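Local atomic coordinates of cytochrome P450 (Zobellia galactanivorans, PDB entry 6G5O), a protein that binds an iron-containing protoporphyrin IX in the mainly helical fold of the cytochrome P450 family. Residues Ala352-Leu357 and Ile378-Asn383; Gly81-Ile86 and Ser198-Arg203. One frame throughout, in Å; residues are numbered along the deposited sequence.

Two long-range contacts of a cytochrome P450 illustrate that separate parts of a haem protein are held by different means, strand pairing in one and side-chain contact beside the haem pocket in the other. Interaction 2 comes first along the chain and closes before interaction 1 opens: it joins helix 79-92 to the tight turn between strands 199-200 and 203-204. Interaction 1 pairs strands 351-366 and 369-384, the hairpin close to the C-terminal end. The contacts share no helix, strand or sheet and lie on opposite sides of the chain's centre, with their own centres 47 Å apart and nearest atoms about 30 Å apart. Interaction 2 includes a haem-binding arginine, whereas interaction 1 joins hairpin strands beside helix 223-238.

Interaction 1 of 2, residues Ala352-Leu357 and Ile378-Asn383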
loop_
_atom_site.group_PDB
_atom_site.type_symbol
_atom_site.label_atom_id
_atom_site.label_comp_id
_atom_site.label_asym_id
_atom_site.label_seq_id
_atom_site.Cartn_x
_atom_site.Cartn_y
_atom_site.Cartn_z
ATOM N N ALA A 352 -10.904 -11.777 -22.379
ATOM C CA ALA A 352 -11.269 -13.194 -22.394
ATOM C C ALA A 352 -10.189 -14.046 -21.730
ATOM O O ALA A 352 -10.507 -15.001 -21.015
ATOM C CB ALA A 352 -11.541 -13.658 -23.830
ATOM N N SER A 353 -8.921 -13.695 -21.926
ATOM C CA SER A 353 -7.820 -14.464 -21.340
ATOM C C SER A 353 -6.549 -13.666 -21.429
ATOM O O SER A 353 -6.523 -12.653 -22.090
ATOM C CB SER A 353 -7.620 -15.793 -22.105
ATOM O OG SER A 353 -7.167 -15.528 -23.423
ATOM N N PHE A 354 -5.499 -14.149 -20.779
ATOM C CA PHE A 354 -4.181 -13.516 -20.822
ATOM C C PHE A 354 -3.101 -14.579 -21.058
ATOM O O PHE A 354 -3.350 -15.774 -20.878
ATOM C CB PHE A 354 -3.829 -12.871 -19.469
ATOM C CG PHE A 354 -4.903 -12.004 -18.865
ATOM C CD1 PHE A 354 -6.052 -12.555 -18.344
ATOM C CD2 PHE A 354 -4.711 -10.631 -18.751
ATOM C CE1 PHE A 354 -7.011 -11.753 -17.733
ATOM C CE2 PHE A 354 -5.666 -9.821 -18.154
ATOM C CZ PHE A 354 -6.822 -10.379 -17.641
ATOM N N GLU A 355 -1.894 -14.150 -21.415
ATOM C CA GLU A 355 -0.730 -15.022 -21.387
ATOM C C GLU A 355 0.441 -14.219 -20.891
ATOM O O GLU A 355 0.728 -13.152 -21.412
ATOM C CB GLU A 355 -0.360 -15.551 -22.785
ATOM C CG GLU A 355 -1.523 -16.011 -23.657
ATOM C CD GLU A 355 -1.072 -16.375 -25.070
ATOM O OE1 GLU A 355 0.070 -16.895 -25.223
ATOM O OE2 GLU A 355 -1.849 -16.114 -26.023
ATOM N N ILE A 356 1.156 -14.767 -19.930
ATOM C CA ILE A 356 2.375 -14.178 -19.438
ATOM C C ILE A 356 3.535 -14.601 -20.318
ATOM O O ILE A 356 3.819 -15.786 -20.423
ATOM C CB ILE A 356 2.634 -14.616 -17.990
ATOM C CG1 ILE A 356 1.492 -14.108 -17.090
ATOM C CG2 ILE A 356 3.962 -14.095 -17.506
ATOM C CD1 ILE A 356 1.435 -14.766 -15.715
ATOM N N LEU A 357 4.233 -13.624 -20.904
ATOM C CA LEU A 357 5.264 -13.872 -21.913
ATOM C C LEU A 357 6.703 -13.851 -21.393
ATOM O O LEU A 357 7.539 -14.546 -21.960
ATOM C CB LEU A 357 5.125 -12.887 -23.075
ATOM C CG LEU A 357 3.824 -12.889 -23.900
ATOM C CD1 LEU A 357 3.960 -12.007 -25.142
ATOM C CD2 LEU A 357 3.400 -14.290 -24.332
ATOM N N ILE A 378 6.846 -7.551 -16.269
ATOM C CA ILE A 378 6.123 -8.746 -16.665
ATOM C C ILE A 378 5.362 -8.374 -17.886
ATOM O O ILE A 378 4.591 -7.416 -17.852
ATOM C CB ILE A 378 5.172 -9.317 -15.560
ATOM C CG1 ILE A 378 4.312 -10.473 -16.104
ATOM C CG2 ILE A 378 4.262 -8.256 -14.947
ATOM C CD1 ILE A 378 3.935 -11.514 -15.067
ATOM N N GLN A 379 5.579 -9.134 -18.968
ATOM C CA GLN A 379 4.948 -8.848 -20.255
ATOM C C GLN A 379 3.727 -9.699 -20.325
ATOM O O GLN A 379 3.819 -10.901 -20.124
ATOM C CB GLN A 379 5.866 -9.222 -21.444
ATOM C CG GLN A 379 6.884 -8.155 -21.847
ATOM C CD GLN A 379 6.286 -7.014 -22.652
ATOM O OE1 GLN A 379 5.250 -7.161 -23.325
ATOM N NE2 GLN A 379 6.956 -5.876 -22.607
ATOM N N ILE A 380 2.585 -9.103 -20.651
ATOM C CA ILE A 380 1.360 -9.861 -20.687
ATOM C C ILE A 380 0.551 -9.476 -21.893
ATOM O O ILE A 380 0.442 -8.297 -22.228
ATOM C CB ILE A 380 0.512 -9.685 -19.385
ATOM C CG1 ILE A 380 1.362 -10.016 -18.150
ATOM C CG2 ILE A 380 -0.706 -10.594 -19.408
ATOM C CD1 ILE A 380 0.605 -10.096 -16.844
ATOM N N LYS A 381 -0.044 -10.492 -22.507
ATOM C CA LYS A 381 -0.872 -10.338 -23.675
ATOM C C LYS A 381 -2.311 -10.322 -23.193
ATOM O O LYS A 381 -2.694 -11.184 -22.425
ATOM C CB LYS A 381 -0.658 -11.553 -24.587
ATOM C CG LYS A 381 -1.527 -11.572 -25.834
ATOM C CD LYS A 381 -0.754 -11.216 -27.089
ATOM C CE LYS A 381 -1.276 -11.969 -28.325
ATOM N NZ LYS A 381 -2.597 -11.476 -28.812
ATOM N N PHE A 382 -3.120 -9.373 -23.663
ATOM C CA PHE A 382 -4.517 -9.295 -23.292
ATOM C C PHE A 382 -5.301 -9.673 -24.534
ATOM O O PHE A 382 -5.182 -8.962 -25.528
ATOM C CB PHE A 382 -4.901 -7.854 -22.924
ATOM C CG PHE A 382 -4.374 -7.366 -21.587
ATOM C CD1 PHE A 382 -3.074 -7.593 -21.185
ATOM C CD2 PHE A 382 -5.199 -6.631 -20.746
ATOM C CE1 PHE A 382 -2.613 -7.121 -19.962
ATOM C CE2 PHE A 382 -4.732 -6.131 -19.527
ATOM C CZ PHE A 382 -3.438 -6.388 -19.136
ATOM N N ASN A 383 -6.091 -10.758 -24.510
ATOM C CA ASN A 383 -6.912 -11.144 -25.684
ATOM C C ASN A 383 -8.360 -10.678 -25.466
ATOM O O ASN A 383 -8.914 -10.857 -24.382
ATOM C CB ASN A 383 -6.889 -12.667 -25.909
ATOM C CG ASN A 383 -5.493 -13.289 -25.735
ATOM O OD1 ASN A 383 -4.537 -12.913 -26.407
ATOM N ND2 ASN A 383 -5.376 -14.253 -24.809
#
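The side chain of F354 illustrates how an aromatic residue on one strand can use both its CB and the CE2 edge of its ring against the neighbouring strand. Its CB lies 3.6 Å from K381 O and beside I380 CG2, while the backbone beneath makes a CA-H...O contact with the same carbonyl oxygen of K381. CG is anti to the carbonyl carbon (chi1 -48°), and the ring then runs obliquely past I380, whose CG2 methyl meets it at the edge near CD2. Farther out, F354 CE2 stands 4.0 Å above the plane of the F382 ring, over its centre. The pair is therefore T-shaped, edge of F354 to face of F382, with planes at 68°. Segments 352-357 and 378-383 are antiparallel arms of the C-terminal beta hairpin, which strand 119-121 extends into a three-stranded sheet. E355 and K381 form a hydrogen-bonded pair: K381 N gives an almost straight bond of 3.0 Å to E355 O, and E355 N returns one to a lone pair of K381 O. On the aromatic face, I356 CG2 touches I378 CD1 at 3.6 Å. Helix 223-238 packs on this side, with I233 reached by both F354 and I380. On the other face, N383 ND2 donates to S353 OG over 2.6 Å, the hydroxyl oxygen lying nearly in the amide plane.

Interaction 2 of 2, residues Gly81-Ile86 and Ser198-Arg203; sequences GVYRAI and SEFEGR. With HEM (protoporphyrin IX containing Fe), chain C.
Helix segment 81-86 faces two quite different partners: an aromatic ring carried by a turn on one side and a haem propionate on another, with no hydrogen bond to the turn itself. F200 supplies that ring. With CG anti to the backbone N (chi1 -178°), its side chain reaches the Y83 ring, placing CE1 3.5 Å above the ring plane and over its centre. The centroids are 4.5 Å apart and the planes inclined by 29°, so this is an offset stack rather than a T-shaped pair. V82 CG1 adds a methyl contact 3.7 Å from F200 CE1, while I86 CD1 comes to the edge of the F200 ring. I86 continues along the turn's stem: its CG2 touches S198 CB at 3.6 Å, and its CD1 approaches the carbonyl oxygen of E199 at 3.4 Å. The ring is presented by a type I' beta turn from F200 to R203, the tight turn characteristic of two-residue beta hairpins, with F200 and R203 exchanging backbone hydrogen bonds. From the same helix, R84 belongs to the haem pocket. CG is anti to the backbone N, and the chain, bent at chi2, brings NH1 within 3.0 Å of haem O2D, to which it donates; NH1 also bonds to N329 O. Polar links run through E209, which accepts a hydrogen bond from Y83 OH and forms a salt bridge with R203. The direct contact thus rests on dispersion and shape, while that carboxylate bridges helix and turn; the R84 guanidinium would be expected to contribute to offsetting the propionate's negative charge, with H80, R272 and H328 also bonded to the haem.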
loop_
_atom_site.group_PDB
_atom_site.type_symbol
_atom_site.label_atom_id
_atom_site.label_comp_id
_atom_site.label_asym_id
_atom_site.label_seq_id
_atom_site.Cartn_x
_atom_site.Cartn_y
_atom_site.Cartn_z
ATOM N N GLY A 81 -4.928 11.170 16.637
ATOM C CA GLY A 81 -6.353 11.217 16.267
ATOM C C GLY A 81 -6.823 12.557 15.786
ATOM O O GLY A 81 -7.713 12.616 14.952
ATOM N N VAL A 82 -6.237 13.642 16.328
ATOM C CA VAL A 82 -6.546 15.001 15.915
ATOM C C VAL A 82 -6.104 15.253 14.445
ATOM O O VAL A 82 -6.913 15.700 13.633
ATOM C CB VAL A 82 -5.868 16.044 16.839
ATOM C CG1 VAL A 82 -6.207 17.455 16.374
ATOM C CG2 VAL A 82 -6.281 15.881 18.319
ATOM N N TYR A 83 -4.842 14.973 14.087
ATOM C CA TYR A 83 -4.410 15.107 12.680
ATOM C C TYR A 83 -5.258 14.178 11.762
ATOM O O TYR A 83 -5.614 14.509 10.643
ATOM C CB TYR A 83 -2.965 14.695 12.513
ATOM C CG TYR A 83 -1.908 15.701 12.909
ATOM C CD1 TYR A 83 -1.890 16.967 12.340
ATOM C CD2 TYR A 83 -0.894 15.361 13.797
ATOM C CE1 TYR A 83 -0.898 17.874 12.653
ATOM C CE2 TYR A 83 0.100 16.270 14.133
ATOM C CZ TYR A 83 0.093 17.529 13.551
ATOM O OH TYR A 83 1.050 18.465 13.846
ATOM N N ARG A 84 -5.512 12.985 12.256
ATOM C CA ARG A 84 -6.246 12.004 11.500
ATOM C C ARG A 84 -7.668 12.497 11.189
ATOM O O ARG A 84 -8.133 12.328 10.063
ATOM C CB ARG A 84 -6.271 10.652 12.205
ATOM C CG ARG A 84 -6.914 9.632 11.255
ATOM C CD ARG A 84 -6.377 8.231 11.380
ATOM N NE ARG A 84 -7.240 7.353 10.641
ATOM C CZ ARG A 84 -6.882 6.206 10.086
ATOM N NH1 ARG A 84 -5.632 5.778 10.131
ATOM N NH2 ARG A 84 -7.810 5.510 9.423
ATOM N N ALA A 85 -8.337 13.132 12.165
ATOM C CA ALA A 85 -9.701 13.682 11.952
ATOM C C ALA A 85 -9.710 14.810 10.941
ATOM O O ALA A 85 -10.696 14.981 10.218
ATOM C CB ALA A 85 -10.331 14.174 13.265
ATOM N N ILE A 86 -8.615 15.569 10.860
ATOM C CA ILE A 86 -8.478 16.560 9.802
ATOM C C ILE A 86 -8.460 15.952 8.394
ATOM O O ILE A 86 -9.127 16.443 7.518
ATOM C CB ILE A 86 -7.183 17.376 9.932
ATOM C CG1 ILE A 86 -7.245 18.318 11.124
ATOM C CG2 ILE A 86 -6.967 18.223 8.675
ATOM C CD1 ILE A 86 -5.863 18.727 11.611
ATOM N N SER A 198 -6.870 23.898 6.562
ATOM C CA SER A 198 -7.450 23.088 7.631
ATOM C C SER A 198 -6.871 23.464 8.999
ATOM O O SER A 198 -5.805 24.049 9.086
ATOM C CB SER A 198 -7.185 21.608 7.388
ATOM O OG SER A 198 -7.545 21.267 6.094
ATOM N N GLU A 199 -7.555 23.059 10.064
ATOM C CA GLU A 199 -7.218 23.527 11.412
ATOM C C GLU A 199 -6.931 22.430 12.399
ATOM O O GLU A 199 -7.657 21.435 12.454
ATOM C CB GLU A 199 -8.352 24.370 11.963
ATOM C CG GLU A 199 -8.710 25.507 11.036
ATOM C CD GLU A 199 -9.566 26.552 11.703
ATOM O OE1 GLU A 199 -10.346 26.174 12.626
ATOM O OE2 GLU A 199 -9.436 27.738 11.286
ATOM N N PHE A 200 -5.863 22.656 13.165
ATOM C CA PHE A 200 -5.404 21.800 14.212
ATOM C C PHE A 200 -5.608 22.636 15.457
ATOM O O PHE A 200 -4.827 23.568 15.704
ATOM C CB PHE A 200 -3.905 21.559 13.998
ATOM C CG PHE A 200 -3.261 20.650 14.987
ATOM C CD1 PHE A 200 -3.336 19.283 14.819
ATOM C CD2 PHE A 200 -2.562 21.155 16.080
ATOM C CE1 PHE A 200 -2.732 18.419 15.726
ATOM C CE2 PHE A 200 -1.968 20.301 16.987
ATOM C CZ PHE A 200 -2.042 18.928 16.803
ATOM N N GLU A 201 -6.613 22.326 16.247
ATOM C CA GLU A 201 -6.867 23.054 17.501
ATOM C C GLU A 201 -6.876 24.565 17.259
ATOM O O GLU A 201 -6.112 25.335 17.853
ATOM C CB GLU A 201 -5.877 22.632 18.603
ATOM C CG GLU A 201 -6.266 21.290 19.230
ATOM C CD GLU A 201 -5.160 20.614 20.047
ATOM O OE1 GLU A 201 -4.096 21.252 20.304
ATOM O OE2 GLU A 201 -5.365 19.424 20.412
ATOM N N GLY A 202 -7.721 24.958 16.317
ATOM C CA GLY A 202 -7.928 26.347 15.982
ATOM C C GLY A 202 -6.870 27.139 15.221
ATOM O O GLY A 202 -7.108 28.292 14.939
ATOM N N ARG A 203 -5.699 26.571 14.913
ATOM C CA ARG A 203 -4.772 27.235 13.984
ATOM C C ARG A 203 -4.569 26.449 12.673
ATOM O O ARG A 203 -4.675 25.216 12.624
ATOM C CB ARG A 203 -3.418 27.525 14.630
ATOM C CG ARG A 203 -2.704 26.310 15.157
ATOM C CD ARG A 203 -1.219 26.307 14.858
ATOM N NE ARG A 203 -0.654 25.006 15.230
ATOM C CZ ARG A 203 -0.257 24.050 14.392
ATOM N NH1 ARG A 203 -0.301 24.228 13.083
ATOM N NH2 ARG A 203 0.257 22.919 14.876
HETATM C CHA HEM C . -0.903 3.270 6.372
HETATM C CHB HEM C . -0.890 -0.547 3.412
HETATM C CHC HEM C . -2.305 2.244 -0.248
HETATM C CHD HEM C . -1.720 6.109 2.516
HETATM C C1A HEM C . -0.803 1.988 5.880
HETATM C C2A HEM C . -0.450 0.843 6.653
HETATM C C3A HEM C . -0.463 -0.191 5.826
HETATM C C4A HEM C . -0.797 0.255 4.528
HETATM C CMA HEM C . -0.170 -1.595 6.243
HETATM C CAA HEM C . -0.164 0.744 8.151
HETATM C CBA HEM C . 1.221 1.298 8.447
HETATM C CGA HEM C . 1.501 1.311 9.933
HETATM O O1A HEM C . 2.353 2.079 10.370
HETATM O O2A HEM C . 0.895 0.589 10.747
HETATM C C1B HEM C . -1.276 -0.113 2.161
HETATM C C2B HEM C . -1.535 -1.015 1.109
HETATM C C3B HEM C . -1.920 -0.240 0.039
HETATM C C4B HEM C . -1.897 1.172 0.538
HETATM C CMB HEM C . -1.355 -2.502 1.147
HETATM C CAB HEM C . -2.363 -0.558 -1.316
HETATM C CBB HEM C . -2.666 -1.761 -1.764
HETATM C C1C HEM C . -2.281 3.550 0.169
HETATM C C2C HEM C . -2.486 4.659 -0.649
HETATM C C3C HEM C . -2.265 5.773 0.121
HETATM C C4C HEM C . -1.952 5.304 1.423
HETATM C CMC HEM C . -2.884 4.650 -2.092
HETATM C CAC HEM C . -2.391 7.185 -0.263
HETATM C CBC HEM C . -2.717 7.679 -1.453
HETATM C C1D HEM C . -1.506 5.611 3.812
HETATM C C2D HEM C . -1.390 6.506 4.978
HETATM C C3D HEM C . -1.186 5.735 6.059
HETATM C C4D HEM C . -1.121 4.365 5.537
HETATM C CMD HEM C . -1.545 7.987 4.928
HETATM C CAD HEM C . -1.011 6.208 7.491
HETATM C CBD HEM C . -2.269 6.131 8.372
HETATM C CGD HEM C . -1.987 6.704 9.774
HETATM O O1D HEM C . -0.786 6.904 10.172
HETATM O O2D HEM C . -2.927 7.003 10.589
HETATM N NA HEM C . -0.968 1.614 4.556
HETATM N NB HEM C . -1.487 1.150 1.786
HETATM N NC HEM C . -1.929 3.936 1.413
HETATM N ND HEM C . -1.346 4.360 4.213
HETATM FE FE HEM C . -1.420 2.822 3.079
HETATM O O HOH W 1 0.775 2.761 2.588
#